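DNA ligase (PDB 3GDE) is an ATP-dependent DNA ligase that probably seals nicks in double-stranded DNA during replication, recombination and repair. Local coordinates at residues Glu11-Leu16 against Met166-Gly171; Ile66-Glu71 against Gly134-Lys139; Glu235-Ala240 against Asp383-Met388; Asp341-Asp346 against Ser407-Gly412. All blocks are in the same frame, centred on the assembly; numbering follows the deposited sequence.

From the N terminus, the first helix, 6-16, meets the loop 166-171 in interaction 1, closing a largely helical loop. Interaction 2 falls wholly within that loop, joining the start of helix 66-77 to the start of helix 135-149; the two centres are 26 Å apart. Both belong to the helical N-terminal region. The chain then passes into the adenylation domain, where interaction 3 brings helix 237-243 against helix 382-394. Before that loop shuts, interaction 4 opens at 341-346, and it closes later at 407-412, so these two cross along the chain. Interaction 4 joins strand 335-342 to the loop ahead of strand 414-415.

Interaction 1 (Glu11-Leu16 against Met166-Gly171); sequences EFCERL and MRLGVG
In the all-helical N-terminal domain of this ligase, the C-terminal part of helix 6-16 packs Cys-13 and Leu-16 against Leu-168 and Val-170, in the loop that leads into helix 172-182. The contact is buried and apolar, with no hydrogen bond between the two segments. Leu-168 carries most of it. Its CG stands anti to its own carbonyl carbon (chi1 -50°), and from there the two methyls straddle Cys-13: CD1 lies 3.9 Å from Cys-13 SG, while CD2 comes 3.4 Å from Cys-13 O and also brushes Cys-13 CB. The loop bends sharply on both sides of this leucine, since Arg-167 and Gly-169 each have positive phi, consistent with Leu-168 turning inward while Arg-167 stays at the surface.

Around the pair, Ile-49 of helix 39-49 and Tyr-157 of helix 152-162 also touch Leu-168. Trimming Leu-168 to an alanine would probably open a gap beside Cys-13 SG and take away a shared packing surface from Ile-49 and Tyr-157.

One turn further on, the backbones draw nearest, with Leu-16 CA 6.1 Å from Leu-168 CA. Leu-16 looks two ways. Within the helix its CG sits 4.2 Å above the plane of the Phe-12 ring, toward the rim, and that ring in turn stacks with Phe-32 of helix 22-34. On the loop side, its methyl CD1 makes a looser contact, 4.4 Å from Val-170 CG2.

Interaction 2 (Ile66-Glu71 against Gly134-Lys139); sequences IGLLYE and GSMKRK
Leu-68 meets Met-136 and Lys-139 where the first turns of two helices meet, and the apolar part of the contact is built on this one leucine. It divides its methyls between the partners. CD1 rests 3.7 Å from Met-136 CG and a little farther from the sulfur; CD2 lies 3.9 Å from Lys-139 CB and equally far from Lys-139 CD, so the methyl lies across the aliphatic part of the lysine chain, at a slant to it. Met-136 gets there with CG anti to its backbone N (chi1 -171°), then bends at its thioether (chi3 80°).

The polar side is thin. No hydrogen bond joins the segments, and Lys-139, extended beyond CG, carries its NZ past the leucine to Gly-63 O, just ahead of helix 66-77. Glu-71 OE2 and Lys-137 NZ stand 5.0 Å apart, an attraction at most, without contact.

Met-136 is exposed, so this is the outer margin of a longer interface between helices 66-77 and 135-149. Leu-68 and Glu-71 also touch Ile-140, Leu-69 goes deeper to Leu-143 and Tyr-147, and Tyr-70 turns to helix 81-91.

Interaction 3 (Glu235-Ala240 against Asp383-Met388); sequences ESLESA and DEVRKM
Leu-237 and Arg-386 mark the nearest approach of the two backbones, with 7.4 Å between their CA atoms, where the first turn of helix 237-243 comes up against the flank of helix 382-394. Ser-236 is the N-cap of the shorter helix. Its carbonyl oxygen takes two bonds, one from Ala-240 N and one from Ser-239 OG at 2.8 Å.

Two side-chain contacts join the helices. In the apolar one, Leu-237 and Val-385 meet tip to tip, Leu-237 CG lying 3.8 Å from Val-385 CG2. Leu-237 CD1 also settles 3.9 Å from Arg-386 CA, and its CD2 comes up under one face of the Arg-386 guanidinium, near the rim.

The polar contact is a salt bridge in which a single oxygen, Glu-238 OE1, accepts from both terminal nitrogens of the guanidinium: Arg-386 NH2 at 2.9 Å through the syn lone pair, and Arg-386 NH1 at 3.0 Å almost in line with the C-O bond. Carboxylate and guanidinium are only 18° from coplanar. Both chains bend to meet. Glu-238 places CG between its backbone N and carbonyl carbon (chi1 49°) and folds back at chi2, while Arg-386 turns at chi3 (-93°). The two bonds, with Leu-237 against the face, restrain the rotation of the guanidinium.

Beneath the pair, Val-385 and Met-388 rest on Val-249 of strand 247-252, which runs on to the predicted adenylated Lys-252; Met-388 also reaches Lys-375 and Ile-377 on strand 371-379, and Leu-237 touches Val-382 and Tyr-389 of the longer helix.

Interaction 4 (Asp341-Asp346 against Ser407-Gly412); sequences DILYHD and SPYIPG
Leu-343 sits at a corner of the chain between strands 335-342 and 344-345, and there its CA comes within 7.5 Å of Tyr-409 CA in the irregular loop 407-412. Leu-343 and Tyr-344 both face Ile-297 on the neighbouring strand, a classic beta bulge.

The tyrosine ring takes the two residues differently. Over one face sits Leu-343, whose CD2 makes a CH-pi contact 3.7 Å from the ring centroid and 16° off the normal; its other methyl, CD1, lies 3.7 Å from Tyr-409 CE2. At the ring edge is Asp-341, its OD2 3.6 Å from Tyr-409 CD1, with the carboxylate perpendicular to the ring. Tyr-409 swings into this position with CG anti to the backbone N (chi1 -172°).

This is the adenylation domain, close to its nucleotide site: Tyr-409 lies about 3 Å, nearest side-chain atoms, from Arg-257, a predicted ATP-binding residue, and Asp-341 follows another, Phe-340. The phenol oxygen is hydrogen-bonded to Met-229 N and to Asp-299 OD2. A phenylalanine in place of Tyr-409 could keep the ring contacts but would probably leave Met-229 N and Asp-299 OD2 without this buried mate.

The aspartate is gripped too. Asp-341 OD1 receives Ile-342 N at 2.8 Å on its anti lone pair and forms a salt bridge with Arg-357 NE. Through NH1, the same arginine bonds to Ser-407 O, bridging the strand and the loop.

Interaction 1 (Glu11-Leu16 against Met166-Gly171)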
loop_
_atom_site.group_PDB
_atom_site.type_symbol
_atom_site.label_atom_id
_atom_site.label_comp_id
_atom_site.label_asym_id
_atom_site.label_seq_id
_atom_site.Cartn_x
_atom_site.Cartn_y
_atom_site.Cartn_z
ATOM N N GLU A 11 11.994 -23.851 -2.066
ATOM C CA GLU A 11 13.339 -24.104 -2.602
ATOM C C GLU A 11 13.671 -23.163 -3.733
ATOM O O GLU A 11 14.814 -22.735 -3.867
ATOM C CB GLU A 11 13.476 -25.520 -3.154
ATOM C CG GLU A 11 12.788 -26.577 -2.335
ATOM C CD GLU A 11 13.684 -27.241 -1.323
ATOM O OE1 GLU A 11 13.132 -27.868 -0.390
ATOM O OE2 GLU A 11 14.925 -27.153 -1.465
ATOM N N PHE A 12 12.677 -22.872 -4.572
ATOM C CA PHE A 12 12.837 -21.873 -5.629
ATOM C C PHE A 12 13.203 -20.495 -5.055
ATOM O O PHE A 12 14.103 -19.835 -5.570
ATOM C CB PHE A 12 11.574 -21.781 -6.490
ATOM C CG PHE A 12 11.585 -20.628 -7.465
ATOM C CD1 PHE A 12 12.502 -20.592 -8.513
ATOM C CD2 PHE A 12 10.672 -19.592 -7.340
ATOM C CE1 PHE A 12 12.519 -19.531 -9.416
ATOM C CE2 PHE A 12 10.672 -18.526 -8.240
ATOM C CZ PHE A 12 11.602 -18.493 -9.277
ATOM N N CYS A 13 12.511 -20.080 -3.990
ATOM C CA CYS A 13 12.746 -18.781 -3.343
ATOM C C CYS A 13 14.119 -18.699 -2.695
ATOM O O CYS A 13 14.794 -17.670 -2.785
ATOM C CB CYS A 13 11.674 -18.497 -2.291
ATOM S SG CYS A 13 10.070 -18.132 -2.996
ATOM N N GLU A 14 14.523 -19.788 -2.044
ATOM C CA GLU A 14 15.821 -19.866 -1.401
ATOM C C GLU A 14 16.954 -19.568 -2.387
ATOM O O GLU A 14 17.884 -18.827 -2.061
ATOM C CB GLU A 14 16.011 -21.226 -0.762
ATOM C CG GLU A 14 17.068 -21.224 0.313
ATOM C CD GLU A 14 18.276 -22.050 -0.044
ATOM O OE1 GLU A 14 18.780 -21.932 -1.188
ATOM O OE2 GLU A 14 18.716 -22.835 0.830
ATOM N N ARG A 15 16.846 -20.128 -3.594
ATOM C CA ARG A 15 17.836 -19.921 -4.642
ATOM C C ARG A 15 17.880 -18.469 -5.144
ATOM O O ARG A 15 18.929 -17.986 -5.560
ATOM C CB ARG A 15 17.607 -20.915 -5.786
ATOM C CG ARG A 15 18.357 -22.232 -5.605
ATOM C CD ARG A 15 17.710 -23.414 -6.349
ATOM N NE ARG A 15 16.991 -24.288 -5.419
ATOM C CZ ARG A 15 17.532 -25.336 -4.792
ATOM N NH1 ARG A 15 18.802 -25.671 -5.006
ATOM N NH2 ARG A 15 16.797 -26.055 -3.946
ATOM N N LEU A 16 16.750 -17.771 -5.074
ATOM C CA LEU A 16 16.665 -16.365 -5.483
ATOM C C LEU A 16 17.376 -15.417 -4.527
ATOM O O LEU A 16 17.751 -14.311 -4.919
ATOM C CB LEU A 16 15.208 -15.922 -5.609
ATOM C CG LEU A 16 14.303 -16.489 -6.696
ATOM C CD1 LEU A 16 12.944 -15.831 -6.577
ATOM C CD2 LEU A 16 14.890 -16.308 -8.097
ATOM N N MET A 166 9.471 -11.225 2.264
ATOM C CA MET A 166 10.082 -12.469 1.773
ATOM C C MET A 166 11.611 -12.411 1.733
ATOM O O MET A 166 12.280 -13.450 1.787
ATOM C CB MET A 166 9.541 -12.808 0.376
ATOM C CG MET A 166 8.044 -13.061 0.311
ATOM S SD MET A 166 7.520 -14.347 1.462
ATOM C CE MET A 166 7.754 -15.845 0.526
ATOM N N ARG A 167 12.139 -11.193 1.614
ATOM C CA ARG A 167 13.588 -10.891 1.624
ATOM C C ARG A 167 14.338 -11.495 0.445
ATOM O O ARG A 167 15.450 -11.986 0.597
ATOM C CB ARG A 167 14.237 -11.279 2.964
ATOM C CG ARG A 167 13.642 -10.541 4.162
ATOM C CD ARG A 167 14.249 -11.018 5.483
ATOM N NE ARG A 167 15.680 -10.742 5.574
ATOM C CZ ARG A 167 16.233 -9.862 6.411
ATOM N NH1 ARG A 167 15.474 -9.157 7.244
ATOM N NH2 ARG A 167 17.554 -9.686 6.412
ATOM N N LEU A 168 13.718 -11.428 -0.732
ATOM C CA LEU A 168 14.242 -12.051 -1.949
ATOM C C LEU A 168 14.770 -11.012 -2.917
ATOM O O LEU A 168 15.368 -11.356 -3.943
ATOM C CB LEU A 168 13.141 -12.866 -2.649
ATOM C CG LEU A 168 12.335 -13.862 -1.802
ATOM C CD1 LEU A 168 11.132 -14.408 -2.581
ATOM C CD2 LEU A 168 13.231 -14.987 -1.294
ATOM N N GLY A 169 14.535 -9.740 -2.607
ATOM C CA GLY A 169 14.894 -8.665 -3.518
ATOM C C GLY A 169 13.966 -8.595 -4.727
ATOM O O GLY A 169 14.359 -8.109 -5.791
ATOM N N VAL A 170 12.728 -9.053 -4.550
ATOM C CA VAL A 170 11.741 -9.096 -5.627
ATOM C C VAL A 170 10.576 -8.166 -5.295
ATOM O O VAL A 170 9.896 -8.328 -4.282
ATOM C CB VAL A 170 11.217 -10.541 -5.869
ATOM C CG1 VAL A 170 10.105 -10.561 -6.907
ATOM C CG2 VAL A 170 12.357 -11.478 -6.259
ATOM N N GLY A 171 10.378 -7.167 -6.141
ATOM C CA GLY A 171 9.262 -6.257 -5.975
ATOM C C GLY A 171 8.280 -6.358 -7.123
ATOM O O GLY A 171 8.294 -7.322 -7.907
#

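Interaction 2 (Ile66-Glu71 against Gly134-Lys139)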
loop_
_atom_site.group_PDB
_atom_site.type_symbol
_atom_site.label_atom_id
_atom_site.label_comp_id
_atom_site.label_asym_id
_atom_site.label_seq_id
_atom_site.Cartn_x
_atom_site.Cartn_y
_atom_site.Cartn_z
ATOM N N ILE A 66 2.945 -11.237 14.916
ATOM C CA ILE A 66 4.117 -12.022 15.290
ATOM C C ILE A 66 3.939 -12.838 16.594
ATOM O O ILE A 66 4.533 -13.911 16.748
ATOM C CB ILE A 66 5.415 -11.148 15.322
ATOM C CG1 ILE A 66 6.656 -12.048 15.266
ATOM C CG2 ILE A 66 5.435 -10.176 16.529
ATOM C CD1 ILE A 66 7.955 -11.336 15.033
ATOM N N GLY A 67 3.126 -12.321 17.517
ATOM C CA GLY A 67 2.814 -12.999 18.774
ATOM C C GLY A 67 2.124 -14.344 18.579
ATOM O O GLY A 67 2.417 -15.299 19.298
ATOM N N LEU A 68 1.205 -14.416 17.613
ATOM C CA LEU A 68 0.574 -15.683 17.229
ATOM C C LEU A 68 1.572 -16.668 16.651
ATOM O O LEU A 68 1.481 -17.869 16.916
ATOM C CB LEU A 68 -0.570 -15.458 16.229
ATOM C CG LEU A 68 -1.944 -15.122 16.797
ATOM C CD1 LEU A 68 -1.902 -13.847 17.620
ATOM C CD2 LEU A 68 -2.957 -15.006 15.680
ATOM N N LEU A 69 2.524 -16.164 15.870
ATOM C CA LEU A 69 3.606 -16.990 15.325
ATOM C C LEU A 69 4.485 -17.597 16.421
ATOM O O LEU A 69 4.837 -18.782 16.357
ATOM C CB LEU A 69 4.462 -16.192 14.330
ATOM C CG LEU A 69 4.212 -16.333 12.829
ATOM C CD1 LEU A 69 2.741 -16.574 12.510
ATOM C CD2 LEU A 69 4.722 -15.122 12.075
ATOM N N TYR A 70 4.838 -16.780 17.416
ATOM C CA TYR A 70 5.607 -17.244 18.568
ATOM C C TYR A 70 4.951 -18.423 19.297
ATOM O O TYR A 70 5.599 -19.438 19.542
ATOM C CB TYR A 70 5.874 -16.098 19.548
ATOM C CG TYR A 70 7.039 -15.210 19.164
ATOM C CD1 TYR A 70 6.864 -13.835 18.990
ATOM C CD2 TYR A 70 8.309 -15.743 18.967
ATOM C CE1 TYR A 70 7.928 -13.014 18.631
ATOM C CE2 TYR A 70 9.374 -14.938 18.610
ATOM C CZ TYR A 70 9.178 -13.574 18.449
ATOM O OH TYR A 70 10.240 -12.783 18.103
ATOM N N GLU A 71 3.675 -18.281 19.630
ATOM C CA GLU A 71 2.923 -19.336 20.305
ATOM C C GLU A 71 2.862 -20.637 19.494
ATOM O O GLU A 71 3.007 -21.724 20.065
ATOM C CB GLU A 71 1.507 -18.870 20.636
ATOM C CG GLU A 71 1.415 -17.519 21.350
ATOM C CD GLU A 71 1.568 -17.624 22.860
ATOM O OE1 GLU A 71 2.700 -17.855 23.345
ATOM O OE2 GLU A 71 0.553 -17.450 23.567
ATOM N N GLY A 134 -12.269 -16.704 21.183
ATOM C CA GLY A 134 -11.526 -17.927 20.905
ATOM C C GLY A 134 -10.872 -17.982 19.542
ATOM O O GLY A 134 -10.150 -18.928 19.250
ATOM N N SER A 135 -11.126 -16.972 18.707
ATOM C CA SER A 135 -10.572 -16.913 17.353
ATOM C C SER A 135 -9.046 -16.871 17.330
ATOM O O SER A 135 -8.436 -17.565 16.540
ATOM C CB SER A 135 -11.158 -15.736 16.568
ATOM O OG SER A 135 -10.649 -14.496 17.023
ATOM N N MET A 136 -8.437 -16.083 18.215
ATOM C CA MET A 136 -6.975 -16.000 18.311
ATOM C C MET A 136 -6.329 -17.364 18.603
ATOM O O MET A 136 -5.316 -17.716 17.993
ATOM C CB MET A 136 -6.546 -14.970 19.365
ATOM C CG MET A 136 -5.050 -14.676 19.372
ATOM S SD MET A 136 -4.398 -13.987 20.922
ATOM C CE MET A 136 -4.262 -15.483 21.907
ATOM N N LYS A 137 -6.910 -18.117 19.538
ATOM C CA LYS A 137 -6.365 -19.421 19.907
ATOM C C LYS A 137 -6.523 -20.466 18.791
ATOM O O LYS A 137 -5.615 -21.265 18.558
ATOM C CB LYS A 137 -6.963 -19.926 21.227
ATOM C CG LYS A 137 -6.696 -19.017 22.441
ATOM C CD LYS A 137 -5.279 -19.171 22.985
ATOM C CE LYS A 137 -5.085 -18.349 24.252
ATOM N NZ LYS A 137 -3.946 -18.878 25.073
ATOM N N ARG A 138 -7.661 -20.456 18.099
ATOM C CA ARG A 138 -7.826 -21.339 16.936
ATOM C C ARG A 138 -6.818 -21.010 15.824
ATOM O O ARG A 138 -6.230 -21.917 15.223
ATOM C CB ARG A 138 -9.255 -21.326 16.386
ATOM C CG ARG A 138 -9.374 -22.184 15.149
ATOM C CD ARG A 138 -10.718 -22.080 14.499
ATOM N NE ARG A 138 -11.569 -23.113 15.033
ATOM C CZ ARG A 138 -11.968 -24.191 14.380
ATOM N NH1 ARG A 138 -11.638 -24.394 13.109
ATOM N NH2 ARG A 138 -12.719 -25.060 15.023
ATOM N N LYS A 139 -6.608 -19.717 15.573
ATOM C CA LYS A 139 -5.575 -19.284 14.631
ATOM C C LYS A 139 -4.219 -19.881 14.980
ATOM O O LYS A 139 -3.517 -20.377 14.114
ATOM C CB LYS A 139 -5.469 -17.763 14.591
ATOM C CG LYS A 139 -6.603 -17.097 13.870
ATOM C CD LYS A 139 -6.289 -15.640 13.690
ATOM C CE LYS A 139 -7.543 -14.822 13.584
ATOM N NZ LYS A 139 -7.175 -13.418 13.294
#

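Interaction 3 (Glu235-Ala240 against Asp383-Met388)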
loop_
_atom_site.group_PDB
_atom_site.type_symbol
_atom_site.label_atom_id
_atom_site.label_comp_id
_atom_site.label_asym_id
_atom_site.label_seq_id
_atom_site.Cartn_x
_atom_site.Cartn_y
_atom_site.Cartn_z
ATOM N N GLU A 235 6.493 23.396 -9.862
ATOM C CA GLU A 235 7.448 24.343 -9.282
ATOM C C GLU A 235 6.728 25.606 -8.833
ATOM O O GLU A 235 6.928 26.089 -7.717
ATOM C CB GLU A 235 8.505 24.716 -10.320
ATOM C CG GLU A 235 9.019 23.546 -11.166
ATOM C CD GLU A 235 9.648 24.001 -12.481
ATOM O OE1 GLU A 235 9.547 23.250 -13.482
ATOM O OE2 GLU A 235 10.234 25.111 -12.517
ATOM N N SER A 236 5.883 26.126 -9.722
ATOM C CA SER A 236 5.103 27.327 -9.467
ATOM C C SER A 236 3.826 27.317 -10.294
ATOM O O SER A 236 3.690 26.554 -11.254
ATOM C CB SER A 236 5.916 28.580 -9.802
ATOM O OG SER A 236 6.048 28.737 -11.207
ATOM N N LEU A 237 2.905 28.198 -9.911
ATOM C CA LEU A 237 1.621 28.369 -10.576
ATOM C C LEU A 237 1.756 28.765 -12.059
ATOM O O LEU A 237 1.119 28.162 -12.928
ATOM C CB LEU A 237 0.807 29.400 -9.793
ATOM C CG LEU A 237 -0.662 29.659 -10.088
ATOM C CD1 LEU A 237 -1.356 30.008 -8.790
ATOM C CD2 LEU A 237 -0.803 30.795 -11.094
ATOM N N GLU A 238 2.594 29.762 -12.339
ATOM C CA GLU A 238 2.750 30.288 -13.702
ATOM C C GLU A 238 3.611 29.421 -14.630
ATOM O O GLU A 238 3.523 29.551 -15.850
ATOM C CB GLU A 238 3.248 31.743 -13.699
ATOM C CG GLU A 238 4.455 32.013 -12.805
ATOM C CD GLU A 238 4.068 32.255 -11.350
ATOM O OE1 GLU A 238 3.070 32.971 -11.107
ATOM O OE2 GLU A 238 4.768 31.731 -10.455
ATOM N N SER A 239 4.433 28.544 -14.058
ATOM C CA SER A 239 5.194 27.585 -14.857
ATOM C C SER A 239 4.305 26.429 -15.300
ATOM O O SER A 239 4.435 25.922 -16.420
ATOM C CB SER A 239 6.383 27.049 -14.072
ATOM O OG SER A 239 5.959 26.482 -12.846
ATOM N N ALA A 240 3.408 26.014 -14.408
ATOM C CA ALA A 240 2.424 24.981 -14.715
ATOM C C ALA A 240 1.444 25.470 -15.783
ATOM O O ALA A 240 1.201 24.780 -16.778
ATOM C CB ALA A 240 1.679 24.569 -13.449
ATOM N N ASP A 383 -3.656 35.076 -13.827
ATOM C CA ASP A 383 -4.376 35.850 -12.813
ATOM C C ASP A 383 -5.647 35.161 -12.349
ATOM O O ASP A 383 -6.015 35.249 -11.170
ATOM C CB ASP A 383 -4.705 37.255 -13.334
ATOM C CG ASP A 383 -3.476 38.153 -13.431
ATOM O OD1 ASP A 383 -3.620 39.308 -13.890
ATOM O OD2 ASP A 383 -2.370 37.720 -13.048
ATOM N N GLU A 384 -6.322 34.489 -13.281
ATOM C CA GLU A 384 -7.530 33.725 -12.958
ATOM C C GLU A 384 -7.225 32.516 -12.064
ATOM O O GLU A 384 -7.939 32.262 -11.091
ATOM C CB GLU A 384 -8.273 33.291 -14.227
ATOM C CG GLU A 384 -9.252 34.330 -14.765
ATOM C CD GLU A 384 -10.357 33.716 -15.626
ATOM O OE1 GLU A 384 -10.182 32.573 -16.114
ATOM O OE2 GLU A 384 -11.406 34.381 -15.818
ATOM N N VAL A 385 -6.157 31.791 -12.388
ATOM C CA VAL A 385 -5.748 30.637 -11.582
ATOM C C VAL A 385 -5.196 31.041 -10.211
ATOM O O VAL A 385 -5.423 30.335 -9.229
ATOM C CB VAL A 385 -4.842 29.620 -12.369
ATOM C CG1 VAL A 385 -3.929 30.318 -13.342
ATOM C CG2 VAL A 385 -4.057 28.690 -11.424
ATOM N N ARG A 386 -4.524 32.192 -10.132
ATOM C CA ARG A 386 -4.103 32.742 -8.833
ATOM C C ARG A 386 -5.289 33.156 -7.946
ATOM O O ARG A 386 -5.227 33.032 -6.724
ATOM C CB ARG A 386 -3.104 33.892 -8.996
ATOM C CG ARG A 386 -2.484 34.340 -7.671
ATOM C CD ARG A 386 -1.140 35.030 -7.854
ATOM N NE ARG A 386 -0.011 34.104 -7.740
ATOM C CZ ARG A 386 0.870 33.848 -8.708
ATOM N NH1 ARG A 386 0.780 34.443 -9.894
ATOM N NH2 ARG A 386 1.855 32.993 -8.482
ATOM N N LYS A 387 -6.370 33.619 -8.567
ATOM C CA LYS A 387 -7.588 33.972 -7.840
ATOM C C LYS A 387 -8.245 32.744 -7.214
ATOM O O LYS A 387 -8.760 32.811 -6.096
ATOM C CB LYS A 387 -8.577 34.688 -8.768
ATOM C CG LYS A 387 -9.777 35.308 -8.061
ATOM C CD LYS A 387 -10.376 36.469 -8.866
ATOM C CE LYS A 387 -11.471 36.003 -9.823
ATOM N NZ LYS A 387 -12.727 35.631 -9.106
ATOM N N MET A 388 -8.237 31.633 -7.948
ATOM C CA MET A 388 -8.775 30.363 -7.454
ATOM C C MET A 388 -7.891 29.815 -6.342
ATOM O O MET A 388 -8.387 29.395 -5.302
ATOM C CB MET A 388 -8.890 29.339 -8.585
ATOM C CG MET A 388 -10.042 28.384 -8.377
ATOM S SD MET A 388 -10.042 26.989 -9.498
ATOM C CE MET A 388 -11.775 26.555 -9.445
#

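Interaction 4 (Asp341-Asp346 against Ser407-Gly412)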
loop_
_atom_site.group_PDB
_atom_site.type_symbol
_atom_site.label_atom_id
_atom_site.label_comp_id
_atom_site.label_asym_id
_atom_site.label_seq_id
_atom_site.Cartn_x
_atom_site.Cartn_y
_atom_site.Cartn_z
ATOM N N ASP A 341 -13.598 13.544 -10.948
ATOM C CA ASP A 341 -13.455 12.701 -12.128
ATOM C C ASP A 341 -14.345 11.453 -12.125
ATOM O O ASP A 341 -14.918 11.075 -11.104
ATOM C CB ASP A 341 -11.985 12.317 -12.356
ATOM C CG ASP A 341 -11.576 12.430 -13.811
ATOM O OD1 ASP A 341 -12.412 12.156 -14.702
ATOM O OD2 ASP A 341 -10.418 12.798 -14.069
ATOM N N ILE A 342 -14.440 10.829 -13.292
ATOM C CA ILE A 342 -15.279 9.656 -13.513
ATOM C C ILE A 342 -14.516 8.693 -14.431
ATOM O O ILE A 342 -13.945 9.106 -15.443
ATOM C CB ILE A 342 -16.677 10.071 -14.085
ATOM C CG1 ILE A 342 -17.573 8.848 -14.347
ATOM C CG2 ILE A 342 -16.525 10.993 -15.329
ATOM C CD1 ILE A 342 -19.025 9.205 -14.611
ATOM N N LEU A 343 -14.473 7.418 -14.052
ATOM C CA LEU A 343 -13.645 6.434 -14.760
ATOM C C LEU A 343 -14.538 5.436 -15.482
ATOM O O LEU A 343 -14.131 4.780 -16.444
ATOM C CB LEU A 343 -12.709 5.680 -13.801
ATOM C CG LEU A 343 -12.054 6.291 -12.544
ATOM C CD1 LEU A 343 -10.822 5.464 -12.148
ATOM C CD2 LEU A 343 -11.684 7.759 -12.667
ATOM N N TYR A 344 -15.766 5.336 -14.995
ATOM C CA TYR A 344 -16.716 4.371 -15.487
ATOM C C TYR A 344 -18.090 5.003 -15.496
ATOM O O TYR A 344 -18.533 5.574 -14.504
ATOM C CB TYR A 344 -16.702 3.143 -14.592
ATOM C CG TYR A 344 -17.479 1.968 -15.120
ATOM C CD1 TYR A 344 -18.859 1.867 -14.910
ATOM C CD2 TYR A 344 -16.834 0.940 -15.821
ATOM C CE1 TYR A 344 -19.582 0.779 -15.391
ATOM C CE2 TYR A 344 -17.551 -0.169 -16.298
ATOM C CZ TYR A 344 -18.923 -0.235 -16.078
ATOM O OH TYR A 344 -19.643 -1.305 -16.548
ATOM N N HIS A 345 -18.747 4.908 -16.640
ATOM C CA HIS A 345 -20.100 5.407 -16.815
ATOM C C HIS A 345 -20.756 4.476 -17.821
ATOM O O HIS A 345 -20.653 4.676 -19.040
ATOM C CB HIS A 345 -20.072 6.854 -17.305
ATOM C CG HIS A 345 -21.415 7.389 -17.688
ATOM N ND1 HIS A 345 -21.876 7.382 -18.987
ATOM C CD2 HIS A 345 -22.397 7.947 -16.941
ATOM C CE1 HIS A 345 -23.085 7.914 -19.024
ATOM N NE2 HIS A 345 -23.425 8.266 -17.796
ATOM N N ASP A 346 -21.397 3.440 -17.282
ATOM C CA ASP A 346 -21.831 2.261 -18.042
ATOM C C ASP A 346 -20.804 1.839 -19.106
ATOM O O ASP A 346 -21.068 1.849 -20.315
ATOM C CB ASP A 346 -23.247 2.454 -18.599
ATOM C CG ASP A 346 -24.287 2.550 -17.492
ATOM O OD1 ASP A 346 -24.377 1.595 -16.677
ATOM O OD2 ASP A 346 -25.003 3.579 -17.426
ATOM N N SER A 407 -6.213 15.636 -21.760
ATOM C CA SER A 407 -5.579 14.428 -21.243
ATOM C C SER A 407 -6.623 13.354 -20.945
ATOM O O SER A 407 -7.728 13.683 -20.502
ATOM C CB SER A 407 -4.696 14.734 -20.014
ATOM O OG SER A 407 -5.449 15.176 -18.888
ATOM N N PRO A 408 -6.294 12.072 -21.243
ATOM C CA PRO A 408 -7.088 10.924 -20.782
ATOM C C PRO A 408 -6.730 10.577 -19.340
ATOM O O PRO A 408 -5.772 11.114 -18.797
ATOM C CB PRO A 408 -6.636 9.796 -21.704
ATOM C CG PRO A 408 -5.209 10.121 -21.989
ATOM C CD PRO A 408 -5.134 11.634 -22.048
ATOM N N TYR A 409 -7.491 9.686 -18.730
ATOM C CA TYR A 409 -7.205 9.251 -17.377
ATOM C C TYR A 409 -6.312 8.016 -17.434
ATOM O O TYR A 409 -6.686 6.999 -18.047
ATOM C CB TYR A 409 -8.518 8.962 -16.628
ATOM C CG TYR A 409 -8.348 8.687 -15.144
ATOM C CD1 TYR A 409 -8.609 9.677 -14.200
ATOM C CD2 TYR A 409 -7.929 7.436 -14.691
ATOM C CE1 TYR A 409 -8.468 9.420 -12.830
ATOM C CE2 TYR A 409 -7.780 7.175 -13.342
ATOM C CZ TYR A 409 -8.053 8.168 -12.413
ATOM O OH TYR A 409 -7.891 7.904 -11.074
ATOM N N ILE A 410 -5.134 8.114 -16.807
ATOM C CA ILE A 410 -4.137 7.041 -16.849
ATOM C C ILE A 410 -3.887 6.419 -15.465
ATOM O O ILE A 410 -3.077 6.934 -14.680
ATOM C CB ILE A 410 -2.789 7.515 -17.471
ATOM C CG1 ILE A 410 -3.002 8.269 -18.798
ATOM C CG2 ILE A 410 -1.831 6.328 -17.652
ATOM C CD1 ILE A 410 -3.321 7.393 -20.008
ATOM N N PRO A 411 -4.575 5.301 -15.169
ATOM C CA PRO A 411 -4.464 4.640 -13.869
ATOM C C PRO A 411 -3.022 4.403 -13.410
ATOM O O PRO A 411 -2.182 3.899 -14.175
ATOM C CB PRO A 411 -5.192 3.309 -14.096
ATOM C CG PRO A 411 -6.226 3.638 -15.108
ATOM C CD PRO A 411 -5.516 4.585 -16.055
ATOM N N GLY A 412 -2.748 4.808 -12.177
ATOM C CA GLY A 412 -1.490 4.511 -11.505
ATOM C C GLY A 412 -0.294 5.336 -11.922
ATOM O O GLY A 412 0.795 5.134 -11.406
#